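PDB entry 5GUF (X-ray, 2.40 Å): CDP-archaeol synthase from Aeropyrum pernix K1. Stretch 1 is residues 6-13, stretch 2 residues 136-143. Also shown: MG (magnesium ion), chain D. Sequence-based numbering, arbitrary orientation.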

ATOM      1  N   ALA A   6      27.501   2.862  -6.290  1.00 42.17           N
ATOM      2  CA  ALA A   6      27.870   3.580  -5.065  1.00 40.53           C
ATOM      3  C   ALA A   6      26.664   3.780  -4.142  1.00 41.17           C
ATOM      4  O   ALA A   6      25.557   4.071  -4.587  1.00 45.68           O
ATOM      5  CB  ALA A   6      28.501   4.917  -5.396  1.00 34.74           C
ATOM      6  N   VAL A   7      26.893   3.586  -2.849  1.00 42.47           N
ATOM      7  CA  VAL A   7      25.877   3.755  -1.824  1.00 34.12           C
ATOM      8  C   VAL A   7      26.453   4.691  -0.770  1.00 39.74           C
ATOM      9  O   VAL A   7      27.509   4.407  -0.189  1.00 34.95           O
ATOM     10  CB  VAL A   7      25.448   2.415  -1.198  1.00 40.54           C
ATOM     11  CG1 VAL A   7      24.427   2.643  -0.070  1.00 31.27           C
ATOM     12  CG2 VAL A   7      24.862   1.479  -2.261  1.00 33.50           C
ATOM     13  N   ASP A   8      25.788   5.820  -0.552  1.00 31.27           N
ATOM     14  CA  ASP A   8      26.149   6.725   0.531  1.00 31.64           C
ATOM     15  C   ASP A   8      24.966   6.770   1.494  1.00 32.83           C
ATOM     16  O   ASP A   8      24.042   5.961   1.398  1.00 32.57           O
ATOM     17  CB  ASP A   8      26.529   8.104  -0.020  1.00 25.78           C
ATOM     18  CG  ASP A   8      25.432   8.690  -0.911  1.00 36.57           C
ATOM     19  OD1 ASP A   8      24.290   8.833  -0.421  1.00 35.84           O
ATOM     20  OD2 ASP A   8      25.698   9.004  -2.093  1.00 35.82           O
ATOM     21  N   TRP A   9      24.985   7.744   2.406  1.00 31.94           N
ATOM     22  CA  TRP A   9      23.977   7.822   3.453  1.00 27.88           C
ATOM     23  C   TRP A   9      22.697   8.492   2.987  1.00 31.30           C
ATOM     24  O   TRP A   9      21.668   8.367   3.654  1.00 33.38           O
ATOM     25  CB  TRP A   9      24.523   8.582   4.654  1.00 29.33           C
ATOM     26  CG  TRP A   9      25.616   7.897   5.402  1.00 35.67           C
ATOM     27  CD1 TRP A   9      26.960   8.184   5.346  1.00 32.97           C
ATOM     28  CD2 TRP A   9      25.473   6.820   6.342  1.00 31.40           C
ATOM     29  NE1 TRP A   9      27.653   7.349   6.189  1.00 32.01           N
ATOM     30  CE2 TRP A   9      26.769   6.511   6.820  1.00 32.47           C
ATOM     31  CE3 TRP A   9      24.377   6.084   6.822  1.00 32.66           C
ATOM     32  CZ2 TRP A   9      27.001   5.492   7.755  1.00 28.83           C
ATOM     33  CZ3 TRP A   9      24.607   5.068   7.755  1.00 37.06           C
ATOM     34  CH2 TRP A   9      25.918   4.784   8.209  1.00 37.73           C
ATOM     35  N   ARG A  10      22.731   9.187   1.864  1.00 31.62           N
ATOM     36  CA  ARG A  10      21.548   9.825   1.310  1.00 31.77           C
ATOM     37  C   ARG A  10      21.073   8.990   0.126  1.00 31.54           C
ATOM     38  O   ARG A  10      21.621   9.076  -0.975  1.00 33.10           O
ATOM     39  CB  ARG A  10      21.855  11.258   0.902  1.00 27.71           C
ATOM     40  CG  ARG A  10      20.648  11.972   0.365  1.00 31.20           C
ATOM     41  CD  ARG A  10      21.004  13.380  -0.079  1.00 41.86           C
ATOM     42  NE  ARG A  10      19.871  14.281   0.097  1.00 36.18           N
ATOM     43  CZ  ARG A  10      19.151  14.761  -0.907  1.00 39.63           C
ATOM     44  NH1 ARG A  10      19.452  14.419  -2.157  1.00 35.79           N
ATOM     45  NH2 ARG A  10      18.134  15.576  -0.663  1.00 46.00           N
ATOM     46  N   ILE A  11      20.043   8.186   0.353  1.00 31.67           N
ATOM     47  CA  ILE A  11      19.476   7.328  -0.686  1.00 36.55           C
ATOM     48  C   ILE A  11      18.635   8.219  -1.591  1.00 31.88           C
ATOM     49  O   ILE A  11      17.504   8.574  -1.251  1.00 33.32           O
ATOM     50  CB  ILE A  11      18.644   6.191  -0.092  1.00 31.44           C
ATOM     51  CG1 ILE A  11      19.446   5.534   1.023  1.00 30.80           C
ATOM     52  CG2 ILE A  11      18.222   5.203  -1.193  1.00 29.81           C
ATOM     53  CD1 ILE A  11      20.758   4.962   0.538  1.00 35.37           C
ATOM     54  N   ASP A  12      19.176   8.559  -2.762  1.00 31.83           N
ATOM     55  CA  ASP A  12      18.534   9.543  -3.621  1.00 32.39           C
ATOM     56  C   ASP A  12      18.534   9.135  -5.085  1.00 33.59           C
ATOM     57  O   ASP A  12      18.272   9.979  -5.945  1.00 43.16           O
ATOM     58  CB  ASP A  12      19.198  10.926  -3.462  1.00 36.84           C
ATOM     59  CG  ASP A  12      20.729  10.870  -3.544  1.00 40.55           C
ATOM     60  OD1 ASP A  12      21.303   9.848  -3.988  1.00 37.46           O
ATOM     61  OD2 ASP A  12      21.366  11.876  -3.159  1.00 46.70           O
ATOM     62  N   ASN A  13      18.810   7.881  -5.406  1.00 35.87           N
ATOM     63  CA  ASN A  13      18.532   7.406  -6.748  1.00 35.27           C
ATOM     64  C   ASN A  13      18.165   5.931  -6.663  1.00 33.97           C
ATOM     65  O   ASN A  13      18.534   5.241  -5.707  1.00 34.23           O
ATOM     66  CB  ASN A  13      19.717   7.664  -7.693  1.00 37.11           C
ATOM     67  CG  ASN A  13      20.874   6.747  -7.437  1.00 39.11           C
ATOM     68  OD1 ASN A  13      20.919   5.627  -7.949  1.00 44.54           O
ATOM     69  ND2 ASN A  13      21.816   7.205  -6.632  1.00 39.36           N
ATOM     70  N   ALA A 136      16.700   3.694  10.900  1.00 32.93           N
ATOM     71  CA  ALA A 136      17.318   3.527  12.211  1.00 28.95           C
ATOM     72  C   ALA A 136      18.847   3.406  12.123  1.00 42.32           C
ATOM     73  O   ALA A 136      19.555   3.775  13.069  1.00 36.33           O
ATOM     74  CB  ALA A 136      16.726   2.314  12.910  1.00 26.91           C
ATOM     75  N   LEU A 137      19.380   2.897  11.007  1.00 36.48           N
ATOM     76  CA  LEU A 137      20.826   2.784  10.879  1.00 30.07           C
ATOM     77  C   LEU A 137      21.492   4.113  10.552  1.00 39.74           C
ATOM     78  O   LEU A 137      22.721   4.201  10.622  1.00 41.83           O
ATOM     79  CB  LEU A 137      21.191   1.754   9.802  1.00 36.69           C
ATOM     80  CG  LEU A 137      20.997   0.266  10.125  1.00 38.69           C
ATOM     81  CD1 LEU A 137      21.361  -0.575   8.914  1.00 32.12           C
ATOM     82  CD2 LEU A 137      21.803  -0.186  11.351  1.00 34.21           C
ATOM     83  N   GLY A 138      20.729   5.138  10.180  1.00 36.14           N
ATOM     84  CA  GLY A 138      21.312   6.417   9.830  1.00 27.44           C
ATOM     85  C   GLY A 138      21.164   6.833   8.384  1.00 28.62           C
ATOM     86  O   GLY A 138      21.648   7.910   8.028  1.00 31.14           O
ATOM     87  N   TYR A 139      20.521   6.034   7.536  1.00 24.80           N
ATOM     88  CA  TYR A 139      20.286   6.417   6.150  1.00 24.64           C
ATOM     89  C   TYR A 139      19.136   7.411   6.044  1.00 29.92           C
ATOM     90  O   TYR A 139      18.111   7.280   6.717  1.00 31.46           O
ATOM     91  CB  TYR A 139      19.961   5.182   5.288  1.00 32.12           C
ATOM     92  CG  TYR A 139      21.128   4.250   5.088  1.00 28.90           C
ATOM     93  CD1 TYR A 139      22.024   4.445   4.042  1.00 29.58           C
ATOM     94  CD2 TYR A 139      21.354   3.193   5.960  1.00 23.71           C
ATOM     95  CE1 TYR A 139      23.101   3.596   3.865  1.00 28.74           C
ATOM     96  CE2 TYR A 139      22.426   2.365   5.798  1.00 24.67           C
ATOM     97  CZ  TYR A 139      23.295   2.568   4.754  1.00 26.18           C
ATOM     98  OH  TYR A 139      24.356   1.722   4.608  1.00 35.03           O
ATOM     99  N   THR A 140      19.277   8.379   5.157  1.00 27.87           N
ATOM    100  CA  THR A 140      18.177   9.265   4.820  1.00 24.50           C
ATOM    101  C   THR A 140      17.707   8.932   3.415  1.00 28.71           C
ATOM    102  O   THR A 140      18.518   8.879   2.486  1.00 30.45           O
ATOM    103  CB  THR A 140      18.585  10.737   4.912  1.00 31.07           C
ATOM    104  OG1 THR A 140      18.750  11.095   6.290  1.00 30.36           O
ATOM    105  CG2 THR A 140      17.519  11.654   4.264  1.00 24.58           C
ATOM    106  N   TRP A 141      16.405   8.698   3.265  1.00 29.38           N
ATOM    107  CA  TRP A 141      15.798   8.467   1.963  1.00 29.54           C
ATOM    108  C   TRP A 141      15.150   9.754   1.478  1.00 29.40           C
ATOM    109  O   TRP A 141      14.579  10.498   2.271  1.00 34.76           O
ATOM    110  CB  TRP A 141      14.741   7.363   2.037  1.00 29.61           C
ATOM    111  CG  TRP A 141      15.316   5.991   2.202  1.00 31.93           C
ATOM    112  CD1 TRP A 141      15.996   5.518   3.279  1.00 31.65           C
ATOM    113  CD2 TRP A 141      15.286   4.926   1.248  1.00 27.22           C
ATOM    114  NE1 TRP A 141      16.388   4.228   3.062  1.00 28.34           N
ATOM    115  CE2 TRP A 141      15.966   3.837   1.821  1.00 32.39           C
ATOM    116  CE3 TRP A 141      14.740   4.784  -0.029  1.00 31.41           C
ATOM    117  CZ2 TRP A 141      16.103   2.611   1.170  1.00 27.34           C
ATOM    118  CZ3 TRP A 141      14.881   3.569  -0.678  1.00 30.70           C
ATOM    119  CH2 TRP A 141      15.558   2.501  -0.077  1.00 28.88           C
ATOM    120  N   THR A 142      15.245  10.021   0.193  1.00 29.89           N
ATOM    121  CA  THR A 142      14.283  10.991  -0.302  1.00 32.37           C
ATOM    122  C   THR A 142      12.922  10.319  -0.472  1.00 38.74           C
ATOM    123  O   THR A 142      12.842   9.119  -0.774  1.00 33.39           O
ATOM    124  CB  THR A 142      14.723  11.593  -1.634  1.00 24.14           C
ATOM    125  OG1 THR A 142      14.750  10.565  -2.624  1.00 32.42           O
ATOM    126  CG2 THR A 142      16.117  12.220  -1.500  1.00 34.11           C
ATOM    127  N   PRO A 143      11.840  11.071  -0.255  1.00 35.31           N
ATOM    128  CA  PRO A 143      10.505  10.488  -0.446  1.00 28.85           C
ATOM    129  C   PRO A 143      10.305   9.933  -1.837  1.00 32.24           C
ATOM    130  O   PRO A 143       9.689   8.875  -1.987  1.00 36.89           O
ATOM    131  CB  PRO A 143       9.562  11.668  -0.157  1.00 34.56           C
ATOM    132  CG  PRO A 143      10.361  12.585   0.718  1.00 40.59           C
ATOM    133  CD  PRO A 143      11.789  12.455   0.254  1.00 33.84           C
TER
HETATM  134 MG    MG D 203      23.164   8.976  -2.515  1.00 18.53          MG
HETATM  135  O   HOH W   1      23.729  11.432  -2.612  1.00 31.17           O
HETATM  136  O   HOH W   2      23.852   9.283  -4.139  1.00 41.24           O

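What holds the two backbones together? Two short parallel strands lie side by side, with Arg-10 paired to Thr-140 and Ile-11 to Trp-141. The hydrogen bonds alternate as parallel pairing requires: Thr-140 N donates to Trp-9 O (2.8 Å), Ile-11 N to Thr-140 O (2.7 Å), and Thr-142 N to Ile-11 O (3.0 Å). Thr-140 thus uses both its backbone N and O on the first stretch.

Why does Ile-11, the residue most covered by the other stretch, fit so well? Its side chain shares a sheet face with that of Trp-141, and its CG2 sits almost on the normal of the indole's six-membered ring, 3.6 Å from the centroid, a CH-pi contact. Meanwhile Ile-11 CD1 reaches Tyr-139 CD1 at 3.8 Å, so CG2 packs on the Trp-141 ring and CD1 beside the Tyr-139 ring, both apolar contacts.

How does Trp-9 bury nearly as much surface although it remains exposed? Its CA-to-CB bond points sideways, but the indole swings back toward the second stretch. Trp-9 CZ3 lies over a face of the Tyr-139 ring, 4.0 Å from Tyr-139 CE2, with the ring planes inclined at 41°. The indole also passes Gly-138, where a CB would come within a tight 3.3 Å of Trp-9 CZ3; at the backbone angles of Gly-138 a CB would also be jammed against the carbonyl O of Leu-137, which by itself calls for glycine.

How does the magnesium ion bear on the first stretch? Asp-8 through both carboxylate oxygens, Arg-10 O and Asp-12 OD1 bind it, linking three residues of the first stretch, of which Arg-10 also pairs with Thr-140. Arg-10 O binds the metal, and Arg-10 N donates to Asp-8 OD1 (2.8 Å), itself a metal ligand. On the other face from Ile-11, the Arg-10 guanidinium lays one face against Thr-142 CG2, which is 4.0 Å from Arg-10 CZ, while a salt bridge joins Arg-10 NH1 to Asp-12 OD2 (3.3 Å), its hydrogen bond weak.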